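Local coordinates for RILP-like protein 2 (Mus musculus, PDB 4KP3) that regulates cell shape and the formation and upkeep of dendritic spines in neurons, and takes part in protein transport, including transport away from primary cilia, at residues L30-Y42 with R66-G78. Sequence-based numbering, arbitrary orientation.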
ATOM      1  N   LEU E  30      -9.688  15.994  -1.327  1.00 36.28           N
ATOM      2  CA  LEU E  30     -10.834  16.456  -2.108  1.00 37.47           C
ATOM      3  C   LEU E  30     -10.389  17.192  -3.367  1.00 46.07           C
ATOM      4  O   LEU E  30     -11.219  17.679  -4.134  1.00 49.43           O
ATOM      5  CB  LEU E  30     -11.749  17.335  -1.260  1.00 37.81           C
ATOM      6  CG  LEU E  30     -12.527  16.566  -0.185  1.00 40.46           C
ATOM      7  CD1 LEU E  30     -13.404  17.523   0.596  1.00 36.91           C
ATOM      8  CD2 LEU E  30     -13.358  15.459  -0.813  1.00 42.10           C
ATOM      9  N   GLN E  31      -9.078  17.259  -3.581  1.00 43.30           N
ATOM     10  CA  GLN E  31      -8.551  17.923  -4.757  1.00 46.07           C
ATOM     11  C   GLN E  31      -7.617  17.049  -5.578  1.00 44.38           C
ATOM     12  O   GLN E  31      -6.959  17.532  -6.497  1.00 53.81           O
ATOM     13  CB  GLN E  31      -7.887  19.225  -4.371  1.00 52.29           C
ATOM     14  CG  GLN E  31      -8.881  20.256  -3.914  1.00 62.79           C
ATOM     15  CD  GLN E  31      -8.234  21.518  -3.456  1.00 80.14           C
ATOM     16  OE1 GLN E  31      -7.097  21.514  -2.986  1.00 83.68           O
ATOM     17  NE2 GLN E  31      -8.954  22.625  -3.589  1.00 89.72           N
ATOM     18  N   LEU E  32      -7.554  15.767  -5.235  1.00 41.38           N
ATOM     19  CA  LEU E  32      -6.905  14.793  -6.098  1.00 41.94           C
ATOM     20  C   LEU E  32      -7.644  14.729  -7.431  1.00 44.11           C
ATOM     21  O   LEU E  32      -8.870  14.838  -7.478  1.00 46.34           O
ATOM     22  CB  LEU E  32      -6.900  13.406  -5.449  1.00 39.63           C
ATOM     23  CG  LEU E  32      -5.988  13.185  -4.239  1.00 39.59           C
ATOM     24  CD1 LEU E  32      -6.332  11.857  -3.582  1.00 33.27           C
ATOM     25  CD2 LEU E  32      -4.535  13.211  -4.686  1.00 39.27           C
ATOM     26  N   THR E  33      -6.888  14.574  -8.514  1.00 39.65           N
ATOM     27  CA  THR E  33      -7.459  14.210  -9.806  1.00 35.77           C
ATOM     28  C   THR E  33      -7.152  12.739 -10.057  1.00 37.23           C
ATOM     29  O   THR E  33      -6.330  12.148  -9.355  1.00 42.97           O
ATOM     30  CB  THR E  33      -6.838  15.015 -10.947  1.00 41.32           C
ATOM     31  OG1 THR E  33      -5.492  14.572 -11.152  1.00 37.38           O
ATOM     32  CG2 THR E  33      -6.850  16.501 -10.623  1.00 35.94           C
ATOM     33  N   THR E  34      -7.792  12.141 -11.058  1.00 38.15           N
ATOM     34  CA  THR E  34      -7.489  10.750 -11.392  1.00 39.98           C
ATOM     35  C   THR E  34      -6.038  10.610 -11.862  1.00 42.70           C
ATOM     36  O   THR E  34      -5.419   9.564 -11.669  1.00 50.05           O
ATOM     37  CB  THR E  34      -8.469  10.157 -12.435  1.00 38.37           C
ATOM     38  OG1 THR E  34      -8.531  11.007 -13.584  1.00 43.55           O
ATOM     39  CG2 THR E  34      -9.866  10.012 -11.843  1.00 38.74           C
ATOM     40  N   ASP E  35      -5.497  11.671 -12.458  1.00 44.29           N
ATOM     41  CA  ASP E  35      -4.079  11.710 -12.820  1.00 44.85           C
ATOM     42  C   ASP E  35      -3.177  11.583 -11.591  1.00 46.47           C
ATOM     43  O   ASP E  35      -2.176  10.867 -11.626  1.00 49.71           O
ATOM     44  CB  ASP E  35      -3.739  12.995 -13.578  1.00 46.06           C
ATOM     45  CG  ASP E  35      -4.190  12.959 -15.025  1.00 50.08           C
ATOM     46  OD1 ASP E  35      -4.316  11.846 -15.577  1.00 45.35           O
ATOM     47  OD2 ASP E  35      -4.411  14.041 -15.612  1.00 53.23           O
ATOM     48  N   ASP E  36      -3.534  12.283 -10.515  1.00 39.94           N
ATOM     49  CA  ASP E  36      -2.780  12.209  -9.264  1.00 38.44           C
ATOM     50  C   ASP E  36      -2.766  10.789  -8.707  1.00 35.34           C
ATOM     51  O   ASP E  36      -1.749  10.323  -8.194  1.00 43.01           O
ATOM     52  CB  ASP E  36      -3.357  13.161  -8.218  1.00 39.43           C
ATOM     53  CG  ASP E  36      -3.164  14.617  -8.583  1.00 46.24           C
ATOM     54  OD1 ASP E  36      -2.205  14.926  -9.320  1.00 48.27           O
ATOM     55  OD2 ASP E  36      -3.972  15.451  -8.125  1.00 53.16           O
ATOM     56  N   VAL E  37      -3.898  10.105  -8.820  1.00 31.51           N
ATOM     57  CA  VAL E  37      -4.008   8.727  -8.359  1.00 36.95           C
ATOM     58  C   VAL E  37      -3.083   7.828  -9.184  1.00 41.18           C
ATOM     59  O   VAL E  37      -2.355   6.998  -8.636  1.00 41.12           O
ATOM     60  CB  VAL E  37      -5.470   8.228  -8.444  1.00 33.62           C
ATOM     61  CG1 VAL E  37      -5.571   6.755  -8.084  1.00 26.50           C
ATOM     62  CG2 VAL E  37      -6.366   9.065  -7.548  1.00 24.57           C
ATOM     63  N   TYR E  38      -3.111   8.013 -10.501  1.00 30.78           N
ATOM     64  CA  TYR E  38      -2.228   7.283 -11.411  1.00 38.68           C
ATOM     65  C   TYR E  38      -0.751   7.498 -11.074  1.00 35.80           C
ATOM     66  O   TYR E  38       0.051   6.566 -11.137  1.00 35.17           O
ATOM     67  CB  TYR E  38      -2.498   7.694 -12.859  1.00 40.26           C
ATOM     68  CG  TYR E  38      -3.927   7.482 -13.300  1.00 41.98           C
ATOM     69  CD1 TYR E  38      -4.722   6.516 -12.699  1.00 37.98           C
ATOM     70  CD2 TYR E  38      -4.486   8.256 -14.310  1.00 43.11           C
ATOM     71  CE1 TYR E  38      -6.026   6.320 -13.091  1.00 38.99           C
ATOM     72  CE2 TYR E  38      -5.794   8.067 -14.710  1.00 40.64           C
ATOM     73  CZ  TYR E  38      -6.559   7.096 -14.097  1.00 41.74           C
ATOM     74  OH  TYR E  38      -7.864   6.900 -14.489  1.00 35.93           O
ATOM     75  N   ASP E  39      -0.401   8.731 -10.716  1.00 34.22           N
ATOM     76  CA  ASP E  39       0.969   9.056 -10.331  1.00 30.55           C
ATOM     77  C   ASP E  39       1.387   8.299  -9.073  1.00 37.80           C
ATOM     78  O   ASP E  39       2.441   7.666  -9.049  1.00 35.30           O
ATOM     79  CB  ASP E  39       1.136  10.565 -10.116  1.00 35.38           C
ATOM     80  CG  ASP E  39       1.114  11.348 -11.416  1.00 45.24           C
ATOM     81  OD1 ASP E  39       1.261  10.730 -12.493  1.00 45.69           O
ATOM     82  OD2 ASP E  39       0.957  12.585 -11.361  1.00 52.71           O
ATOM     83  N   ILE E  40       0.547   8.363  -8.040  1.00 32.50           N
ATOM     84  CA  ILE E  40       0.778   7.646  -6.790  1.00 29.04           C
ATOM     85  C   ILE E  40       0.941   6.153  -7.051  1.00 26.35           C
ATOM     86  O   ILE E  40       1.799   5.495  -6.460  1.00 36.25           O
ATOM     87  CB  ILE E  40      -0.391   7.860  -5.801  1.00 33.46           C
ATOM     88  CG1 ILE E  40      -0.492   9.330  -5.394  1.00 36.00           C
ATOM     89  CG2 ILE E  40      -0.230   6.988  -4.558  1.00 30.07           C
ATOM     90  CD1 ILE E  40      -1.723   9.652  -4.552  1.00 27.03           C
ATOM     91  N   SER E  41       0.115   5.628  -7.949  1.00 26.48           N
ATOM     92  CA  SER E  41       0.143   4.210  -8.289  1.00 36.02           C
ATOM     93  C   SER E  41       1.495   3.775  -8.842  1.00 37.30           C
ATOM     94  O   SER E  41       1.992   2.698  -8.508  1.00 32.35           O
ATOM     95  CB  SER E  41      -0.949   3.889  -9.308  1.00 38.06           C
ATOM     96  OG  SER E  41      -2.222   4.287  -8.836  1.00 40.86           O
ATOM     97  N   TYR E  42       2.085   4.610  -9.695  1.00 33.16           N
ATOM     98  CA  TYR E  42       3.366   4.261 -10.290  1.00 38.92           C
ATOM     99  C   TYR E  42       4.474   4.158  -9.250  1.00 39.00           C
ATOM    100  O   TYR E  42       5.225   3.181  -9.236  1.00 36.49           O
ATOM    101  CB  TYR E  42       3.775   5.241 -11.394  1.00 48.81           C
ATOM    102  CG  TYR E  42       5.175   4.979 -11.894  1.00 54.71           C
ATOM    103  CD1 TYR E  42       5.493   3.782 -12.528  1.00 53.39           C
ATOM    104  CD2 TYR E  42       6.184   5.915 -11.720  1.00 65.41           C
ATOM    105  CE1 TYR E  42       6.776   3.527 -12.976  1.00 63.69           C
ATOM    106  CE2 TYR E  42       7.472   5.672 -12.172  1.00 67.89           C
ATOM    107  CZ  TYR E  42       7.762   4.477 -12.798  1.00 68.66           C
ATOM    108  OH  TYR E  42       9.039   4.231 -13.246  1.00 73.31           O
ATOM    109  N   ARG E  66      -6.192  -2.835  -5.340  1.00 31.03           N
ATOM    110  CA  ARG E  66      -7.609  -2.678  -5.019  0.55 26.18           C
ATOM    111  C   ARG E  66      -7.877  -1.357  -4.294  1.00 29.41           C
ATOM    112  O   ARG E  66      -8.840  -0.656  -4.603  1.00 28.19           O
ATOM    113  CB  ARG E  66      -8.102  -3.858  -4.176  0.55 25.20           C
ATOM    114  CG  ARG E  66      -9.579  -3.801  -3.802  0.55 28.55           C
ATOM    115  CD  ARG E  66     -10.487  -3.908  -5.023  0.55 31.23           C
ATOM    116  NE  ARG E  66     -10.193  -5.091  -5.830  0.55 32.23           N
ATOM    117  CZ  ARG E  66     -10.688  -6.301  -5.596  0.55 34.20           C
ATOM    118  NH1 ARG E  66     -11.503  -6.500  -4.568  0.55 31.33           N
ATOM    119  NH2 ARG E  66     -10.363  -7.316  -6.385  0.55 26.13           N
ATOM    120  N   VAL E  67      -7.024  -1.020  -3.330  1.00 21.96           N
ATOM    121  CA  VAL E  67      -7.166   0.242  -2.610  1.00 21.90           C
ATOM    122  C   VAL E  67      -7.063   1.441  -3.558  1.00 29.89           C
ATOM    123  O   VAL E  67      -7.871   2.365  -3.481  1.00 28.91           O
ATOM    124  CB  VAL E  67      -6.131   0.367  -1.459  1.00 30.87           C
ATOM    125  CG1 VAL E  67      -6.025   1.807  -0.970  1.00 26.48           C
ATOM    126  CG2 VAL E  67      -6.505  -0.556  -0.305  1.00 31.48           C
ATOM    127  N   MET E  68      -6.082   1.415  -4.457  1.00 28.28           N
ATOM    128  CA  MET E  68      -5.897   2.500  -5.416  1.00 27.85           C
ATOM    129  C   MET E  68      -7.066   2.581  -6.399  1.00 30.21           C
ATOM    130  O   MET E  68      -7.492   3.674  -6.774  1.00 25.77           O
ATOM    131  CB  MET E  68      -4.565   2.353  -6.166  1.00 22.92           C
ATOM    132  CG  MET E  68      -3.337   2.424  -5.277  1.00 23.22           C
ATOM    133  SD  MET E  68      -3.238   3.981  -4.376  1.00 36.43           S
ATOM    134  CE  MET E  68      -3.220   5.167  -5.711  1.00 39.40           C
ATOM    135  N   GLU E  69      -7.574   1.421  -6.812  1.00 28.39           N
ATOM    136  CA  GLU E  69      -8.783   1.349  -7.633  1.00 26.05           C
ATOM    137  C   GLU E  69      -9.968   2.056  -6.968  1.00 35.14           C
ATOM    138  O   GLU E  69     -10.695   2.821  -7.615  1.00 33.57           O
ATOM    139  CB  GLU E  69      -9.146  -0.112  -7.935  1.00 23.69           C
ATOM    140  CG  GLU E  69      -8.298  -0.760  -9.026  1.00 30.92           C
ATOM    141  CD  GLU E  69      -8.570  -2.247  -9.196  1.00 34.48           C
ATOM    142  OE1 GLU E  69      -9.129  -2.870  -8.272  1.00 32.85           O
ATOM    143  OE2 GLU E  69      -8.214  -2.794 -10.260  1.00 41.80           O
ATOM    144  N   MET E  70     -10.152   1.805  -5.674  1.00 26.85           N
ATOM    145  CA  MET E  70     -11.255   2.414  -4.934  1.00 27.71           C
ATOM    146  C   MET E  70     -11.037   3.910  -4.822  1.00 29.36           C
ATOM    147  O   MET E  70     -11.981   4.693  -4.931  1.00 28.59           O
ATOM    148  CB  MET E  70     -11.413   1.772  -3.551  1.00 31.42           C
ATOM    149  CG  MET E  70     -11.852   0.317  -3.628  1.00 39.30           C
ATOM    150  SD  MET E  70     -12.085  -0.477  -2.034  1.00 53.75           S
ATOM    151  CE  MET E  70     -10.513  -0.149  -1.270  1.00 38.18           C
ATOM    152  N   LEU E  71      -9.780   4.297  -4.627  1.00 30.09           N
ATOM    153  CA  LEU E  71      -9.404   5.702  -4.580  1.00 24.31           C
ATOM    154  C   LEU E  71      -9.691   6.381  -5.916  1.00 25.73           C
ATOM    155  O   LEU E  71     -10.273   7.464  -5.945  1.00 33.06           O
ATOM    156  CB  LEU E  71      -7.925   5.844  -4.216  1.00 31.62           C
ATOM    157  CG  LEU E  71      -7.418   7.268  -3.994  1.00 33.04           C
ATOM    158  CD1 LEU E  71      -8.105   7.870  -2.802  1.00 33.30           C
ATOM    159  CD2 LEU E  71      -5.915   7.283  -3.789  1.00 37.79           C
ATOM    160  N   GLU E  72      -9.285   5.747  -7.017  1.00 28.26           N
ATOM    161  CA  GLU E  72      -9.570   6.278  -8.351  1.00 25.73           C
ATOM    162  C   GLU E  72     -11.064   6.513  -8.553  1.00 30.08           C
ATOM    163  O   GLU E  72     -11.480   7.604  -8.955  1.00 28.32           O
ATOM    164  CB  GLU E  72      -9.055   5.353  -9.466  1.00 29.93           C
ATOM    165  CG  GLU E  72      -9.274   5.954 -10.869  1.00 33.31           C
ATOM    166  CD  GLU E  72      -9.241   4.931 -11.999  1.00 41.82           C
ATOM    167  OE1 GLU E  72      -8.989   3.736 -11.734  1.00 45.84           O
ATOM    168  OE2 GLU E  72      -9.477   5.331 -13.162  1.00 37.57           O
ATOM    169  N   THR E  73     -11.866   5.489  -8.262  1.00 26.90           N
ATOM    170  CA  THR E  73     -13.316   5.577  -8.442  1.00 24.66           C
ATOM    171  C   THR E  73     -13.934   6.750  -7.676  1.00 30.12           C
ATOM    172  O   THR E  73     -14.644   7.569  -8.264  1.00 33.70           O
ATOM    173  CB  THR E  73     -14.024   4.268  -8.046  1.00 33.23           C
ATOM    174  OG1 THR E  73     -13.525   3.191  -8.851  1.00 28.70           O
ATOM    175  CG2 THR E  73     -15.528   4.392  -8.248  1.00 23.22           C
ATOM    176  N   LEU E  74     -13.654   6.840  -6.378  1.00 27.26           N
ATOM    177  CA  LEU E  74     -14.209   7.914  -5.551  1.00 28.12           C
ATOM    178  C   LEU E  74     -13.764   9.298  -6.013  1.00 29.61           C
ATOM    179  O   LEU E  74     -14.550  10.245  -5.987  1.00 34.21           O
ATOM    180  CB  LEU E  74     -13.861   7.710  -4.071  1.00 24.78           C
ATOM    181  CG  LEU E  74     -14.578   6.550  -3.382  1.00 29.16           C
ATOM    182  CD1 LEU E  74     -14.278   6.544  -1.896  1.00 23.39           C
ATOM    183  CD2 LEU E  74     -16.073   6.630  -3.624  1.00 22.54           C
ATOM    184  N   VAL E  75     -12.507   9.415  -6.433  1.00 28.78           N
ATOM    185  CA  VAL E  75     -12.022  10.670  -7.000  1.00 28.37           C
ATOM    186  C   VAL E  75     -12.765  10.982  -8.301  1.00 32.94           C
ATOM    187  O   VAL E  75     -13.251  12.097  -8.495  1.00 31.62           O
ATOM    188  CB  VAL E  75     -10.490  10.641  -7.238  1.00 33.69           C
ATOM    189  CG1 VAL E  75     -10.046  11.819  -8.113  1.00 29.86           C
ATOM    190  CG2 VAL E  75      -9.743  10.654  -5.911  1.00 28.82           C
ATOM    191  N   ASN E  76     -12.874   9.983  -9.174  1.00 35.18           N
ATOM    192  CA  ASN E  76     -13.539  10.150 -10.469  1.00 33.01           C
ATOM    193  C   ASN E  76     -15.020  10.509 -10.357  1.00 38.21           C
ATOM    194  O   ASN E  76     -15.472  11.484 -10.958  1.00 39.80           O
ATOM    195  CB  ASN E  76     -13.381   8.890 -11.318  1.00 33.11           C
ATOM    196  CG  ASN E  76     -13.910   9.068 -12.726  1.00 37.07           C
ATOM    197  OD1 ASN E  76     -13.641  10.073 -13.384  1.00 40.77           O
ATOM    198  ND2 ASN E  76     -14.675   8.092 -13.194  1.00 34.83           N
ATOM    199  N   GLU E  77     -15.764   9.709  -9.595  1.00 38.36           N
ATOM    200  CA  GLU E  77     -17.179   9.954  -9.331  1.00 31.54           C
ATOM    201  C   GLU E  77     -17.437  11.364  -8.821  1.00 36.29           C
ATOM    202  O   GLU E  77     -18.293  12.077  -9.345  1.00 41.06           O
ATOM    203  CB  GLU E  77     -17.704   8.955  -8.297  1.00 33.66           C
ATOM    204  CG  GLU E  77     -17.756   7.528  -8.795  1.00 47.96           C
ATOM    205  CD  GLU E  77     -18.592   7.391 -10.049  1.00 55.69           C
ATOM    206  OE1 GLU E  77     -19.710   7.946 -10.076  1.00 51.62           O
ATOM    207  OE2 GLU E  77     -18.126   6.739 -11.009  1.00 63.63           O
ATOM    208  N   GLY E  78     -16.692  11.755  -7.791  1.00 34.89           N
ATOM    209  CA  GLY E  78     -16.847  13.063  -7.181  1.00 30.70           C
ATOM    210  C   GLY E  78     -16.628  14.208  -8.152  1.00 35.75           C
ATOM    211  O   GLY E  78     -17.415  15.150  -8.198  1.00 45.87           O
TER
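Glu72 swings CG away from its own backbone N (chi1 -176°) and runs on extended, which carries its carboxylate to the phenol of Tyr38 on helix 34-49. Tyr38 OH donates to Glu72 OE2 at 2.6 Å, arriving from above the carboxylate plane, while the acceptor lies at the ring's edge; the two planes are 74° apart. Cut back to an alanine, Glu72 would probably leave the Tyr38 hydroxyl without this acceptor and the ring freer to shift. Next to this bond, Val37 is a knob in the hole formed by Met68, Leu71, Glu72 and Val75, with CG1 3.7 Å from Met68 CE and CG2 4.1 Å from Val75 CG2. This is the antiparallel helical hairpin of the RH1 domain, its axes 9.3 Å apart here; Leu74 of the second subunit packs on Leu71 and Val75. Bent at chi2 and chi3, Met68 brings CE against Ile40 CG2 and Ser41 OG, the latter 3.4 Å from CE. Ser41 OG itself donates back to Val37 O. Near the start of helix 34-49, Val75 CG1 packs 3.3 Å from Leu32 O, just before the capping box of Thr33 and Asp36, and Thr34 CG2 rests on Asn76 CB.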